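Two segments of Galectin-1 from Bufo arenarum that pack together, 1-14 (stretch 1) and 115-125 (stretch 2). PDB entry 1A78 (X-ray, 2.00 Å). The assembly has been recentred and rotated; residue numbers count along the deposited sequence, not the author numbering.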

# COMPACT_ATOMS: atom_id res chain seq x y z
N ALA A 1 20.00 1.41 8.06
CA ALA A 1 18.90 2.40 8.24
C ALA A 1 18.33 2.75 6.87
O ALA A 1 19.08 3.16 5.98
CB ALA A 1 19.41 3.65 8.96
N SER A 2 17.02 2.52 6.73
CA SER A 2 16.19 2.76 5.54
C SER A 2 15.64 1.47 4.92
O SER A 2 16.35 0.68 4.29
CB SER A 2 16.86 3.66 4.47
OG SER A 2 17.78 2.96 3.65
N ALA A 3 14.36 1.23 5.20
CA ALA A 3 13.62 0.08 4.69
C ALA A 3 12.43 0.68 3.94
O ALA A 3 12.57 1.08 2.77
CB ALA A 3 13.15 -0.81 5.86
N GLY A 4 11.28 0.79 4.62
CA GLY A 4 10.11 1.37 3.98
C GLY A 4 8.75 0.76 4.25
O GLY A 4 8.53 0.06 5.24
N VAL A 5 7.85 1.03 3.33
CA VAL A 5 6.47 0.58 3.38
C VAL A 5 6.31 -0.92 3.38
O VAL A 5 7.04 -1.62 2.68
CB VAL A 5 5.67 1.18 2.19
CG1 VAL A 5 4.34 0.50 2.00
CG2 VAL A 5 5.45 2.66 2.45
N ALA A 6 5.35 -1.40 4.18
CA ALA A 6 4.99 -2.81 4.26
C ALA A 6 3.48 -2.88 4.10
O ALA A 6 2.76 -2.21 4.84
CB ALA A 6 5.39 -3.38 5.58
N VAL A 7 3.01 -3.69 3.15
CA VAL A 7 1.59 -3.84 2.85
C VAL A 7 1.20 -5.23 3.26
O VAL A 7 1.91 -6.17 2.91
CB VAL A 7 1.29 -3.69 1.32
CG1 VAL A 7 -0.09 -4.15 1.01
CG2 VAL A 7 1.48 -2.28 0.85
N THR A 8 0.09 -5.37 3.97
CA THR A 8 -0.37 -6.68 4.38
C THR A 8 -1.75 -6.87 3.82
O THR A 8 -2.40 -5.89 3.52
CB THR A 8 -0.38 -6.78 5.88
OG1 THR A 8 0.78 -6.11 6.38
CG2 THR A 8 -0.33 -8.24 6.30
N ASN A 9 -2.20 -8.12 3.65
CA ASN A 9 -3.51 -8.39 3.06
C ASN A 9 -3.56 -7.99 1.57
O ASN A 9 -4.61 -7.62 1.07
CB ASN A 9 -4.62 -7.61 3.77
CG ASN A 9 -5.31 -8.40 4.84
OD1 ASN A 9 -5.69 -9.56 4.65
ND2 ASN A 9 -5.54 -7.74 5.98
N LEU A 10 -2.41 -7.99 0.89
CA LEU A 10 -2.36 -7.62 -0.52
C LEU A 10 -3.23 -8.55 -1.38
O LEU A 10 -3.70 -8.15 -2.43
CB LEU A 10 -0.90 -7.65 -1.02
CG LEU A 10 -0.54 -7.27 -2.47
CD1 LEU A 10 -0.71 -5.78 -2.66
CD2 LEU A 10 0.90 -7.65 -2.80
N ASN A 11 -3.42 -9.78 -0.92
CA ASN A 11 -4.19 -10.80 -1.63
C ASN A 11 -3.95 -10.93 -3.12
O ASN A 11 -4.88 -10.90 -3.91
CB ASN A 11 -5.70 -10.65 -1.36
CG ASN A 11 -6.50 -11.87 -1.83
OD1 ASN A 11 -6.35 -12.97 -1.28
ND2 ASN A 11 -7.33 -11.68 -2.86
N LEU A 12 -2.69 -11.08 -3.51
CA LEU A 12 -2.38 -11.22 -4.93
C LEU A 12 -2.57 -12.69 -5.28
O LEU A 12 -1.90 -13.54 -4.72
CB LEU A 12 -0.95 -10.76 -5.23
CG LEU A 12 -0.53 -10.52 -6.68
CD1 LEU A 12 -1.27 -9.33 -7.29
CD2 LEU A 12 0.96 -10.26 -6.73
N LYS A 13 -3.53 -12.99 -6.15
CA LYS A 13 -3.83 -14.36 -6.56
C LYS A 13 -3.22 -14.55 -7.92
O LYS A 13 -2.92 -13.56 -8.59
CB LYS A 13 -5.34 -14.59 -6.63
CG LYS A 13 -6.10 -14.26 -5.34
CD LYS A 13 -7.56 -14.61 -5.46
CE LYS A 13 -8.27 -14.60 -4.09
NZ LYS A 13 -7.71 -15.61 -3.12
N PRO A 14 -3.01 -15.81 -8.35
CA PRO A 14 -2.43 -15.99 -9.68
C PRO A 14 -3.25 -15.31 -10.78
O PRO A 14 -4.48 -15.19 -10.70
CB PRO A 14 -2.33 -17.51 -9.82
CG PRO A 14 -3.28 -18.05 -8.83
CD PRO A 14 -3.19 -17.10 -7.67
N LEU A 115 1.28 -20.50 -3.02
CA LEU A 115 0.38 -19.98 -2.01
C LEU A 115 -0.92 -19.69 -2.72
O LEU A 115 -0.92 -19.33 -3.90
CB LEU A 115 0.95 -18.66 -1.47
CG LEU A 115 2.35 -18.75 -0.85
CD1 LEU A 115 2.92 -17.37 -0.57
CD2 LEU A 115 2.27 -19.60 0.41
N PRO A 116 -2.06 -19.91 -2.04
CA PRO A 116 -3.38 -19.64 -2.63
C PRO A 116 -3.46 -18.15 -3.05
O PRO A 116 -4.21 -17.79 -3.96
CB PRO A 116 -4.33 -19.96 -1.48
CG PRO A 116 -3.61 -21.03 -0.74
CD PRO A 116 -2.19 -20.56 -0.72
N SER A 117 -2.71 -17.29 -2.36
CA SER A 117 -2.63 -15.87 -2.66
C SER A 117 -1.41 -15.36 -1.92
O SER A 117 -0.97 -15.99 -0.97
CB SER A 117 -3.87 -15.11 -2.20
OG SER A 117 -3.82 -14.77 -0.83
N ILE A 118 -0.89 -14.21 -2.33
CA ILE A 118 0.28 -13.58 -1.71
C ILE A 118 -0.16 -12.43 -0.77
O ILE A 118 -0.51 -11.33 -1.22
CB ILE A 118 1.25 -13.04 -2.79
CG1 ILE A 118 1.75 -14.20 -3.64
CG2 ILE A 118 2.42 -12.32 -2.14
CD1 ILE A 118 2.61 -13.76 -4.78
N PRO A 119 -0.04 -12.65 0.55
CA PRO A 119 -0.42 -11.69 1.59
C PRO A 119 0.41 -10.47 1.85
O PRO A 119 -0.16 -9.43 2.19
CB PRO A 119 -0.39 -12.54 2.86
CG PRO A 119 -0.33 -13.98 2.40
CD PRO A 119 0.46 -13.89 1.15
N PHE A 120 1.72 -10.56 1.64
CA PHE A 120 2.64 -9.48 2.02
C PHE A 120 3.56 -8.88 0.99
O PHE A 120 4.12 -9.58 0.16
CB PHE A 120 3.48 -10.06 3.18
CG PHE A 120 4.52 -9.13 3.75
CD1 PHE A 120 4.18 -8.22 4.75
CD2 PHE A 120 5.85 -9.23 3.37
CE1 PHE A 120 5.15 -7.44 5.36
CE2 PHE A 120 6.82 -8.46 3.98
CZ PHE A 120 6.47 -7.56 4.98
N LEU A 121 3.85 -7.60 1.18
CA LEU A 121 4.74 -6.85 0.29
C LEU A 121 5.47 -5.79 1.12
O LEU A 121 4.85 -5.14 1.95
CB LEU A 121 3.92 -6.16 -0.83
CG LEU A 121 4.35 -5.14 -1.91
CD1 LEU A 121 5.08 -3.93 -1.36
CD2 LEU A 121 5.13 -5.79 -3.00
N SER A 122 6.77 -5.61 0.90
CA SER A 122 7.51 -4.57 1.59
C SER A 122 8.62 -4.06 0.68
O SER A 122 9.06 -4.77 -0.23
CB SER A 122 8.12 -5.08 2.89
OG SER A 122 8.92 -6.22 2.66
N LEU A 123 9.04 -2.82 0.92
CA LEU A 123 10.09 -2.17 0.15
C LEU A 123 11.23 -1.84 1.11
O LEU A 123 11.01 -1.62 2.30
CB LEU A 123 9.59 -0.86 -0.48
CG LEU A 123 8.33 -0.91 -1.36
CD1 LEU A 123 7.98 0.49 -1.85
CD2 LEU A 123 8.54 -1.85 -2.54
N GLU A 124 12.44 -1.81 0.60
CA GLU A 124 13.57 -1.47 1.44
C GLU A 124 14.44 -0.48 0.68
O GLU A 124 14.86 -0.75 -0.45
CB GLU A 124 14.42 -2.70 1.76
CG GLU A 124 13.72 -3.91 2.36
CD GLU A 124 14.67 -5.12 2.44
OE1 GLU A 124 15.90 -4.92 2.23
OE2 GLU A 124 14.21 -6.26 2.70
N GLY A 125 14.70 0.68 1.28
CA GLY A 125 15.55 1.66 0.64
C GLY A 125 15.07 2.22 -0.68
O GLY A 125 15.87 2.56 -1.55

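What forms the apolar centre of this contact? Leucine, valine and isoleucine side chains gather on one face of the two-stranded ladder, where Val7 and Leu121 form one cross-strand pair and Leu12 and Ile118 another. Val7 CB lies 4.2 Å from Leu121 CB, and Leu12 CB lies 4.0 Å from Ile118 CB. Leu10 points toward the other strand, its CD2 3.9 Å from Leu121 CB and its CB 3.7 Å from the backbone oxygen Ile118 O. All five residues are buried, so the apolar surfaces that meet here are also kept from solvent.

How does the backbone hold these side chains in register? The strands run antiparallel, their directions 176° apart, and Val7 and Leu121 bond to each other twice: Val7 N donates to Leu121 O at 2.6 Å with a nearly straight angle of 170°, and Leu121 N returns a bond to Val7 O at 3.0 Å. Ala6 CA also makes a CA-H...O contact with Leu121 O at 3.3 Å. Leu12 and Ile118 repeat the arrangement, with Ile118 N to Leu12 O at 2.7 Å and Leu12 N to Ile118 O at 3.2 Å. The spacing between these pairs is unequal: four residues lie between Val7 and Leu12, two between Ile118 and Leu121. The extra residues of stretch 1 fall where its backbone leaves the extended form, with positive phi at Asn9 and Asn11, and Leu10 N still reaches Pro119 O at 3.0 Å.

What lies on the other face? Ala6 and Ser122 stand side by side there, with their CB atoms 4.2 Å apart, and Phe120 brings its ring back toward stretch 1. Phe120 CE1 approaches Ala6 CB to 4.1 Å, and Thr8 OG1 lies at the ring edge, 4.3 Å from Phe120 CD1.

How does the contact finish at its polar ends? At one end, Leu123 N donates to Val5 O at 2.9 Å, and Gly125 N to Ala3 O at 2.6 Å, the latter with a more bent angle of 133°. Gly4 suits this place: a CB on it would fall 3.0 Å from Leu123 O and press against the preceding carbonyl. At the other end, Asn11 starts out away from stretch 2, but its side chain comes back so that Ser117 OG donates to Asn11 OD1 at 3.1 Å. Lys13 NZ adds a weak bond to the same Asn11 OD1 at 3.5 Å, while Lys13 CG rests 3.9 Å from Ser117 CB.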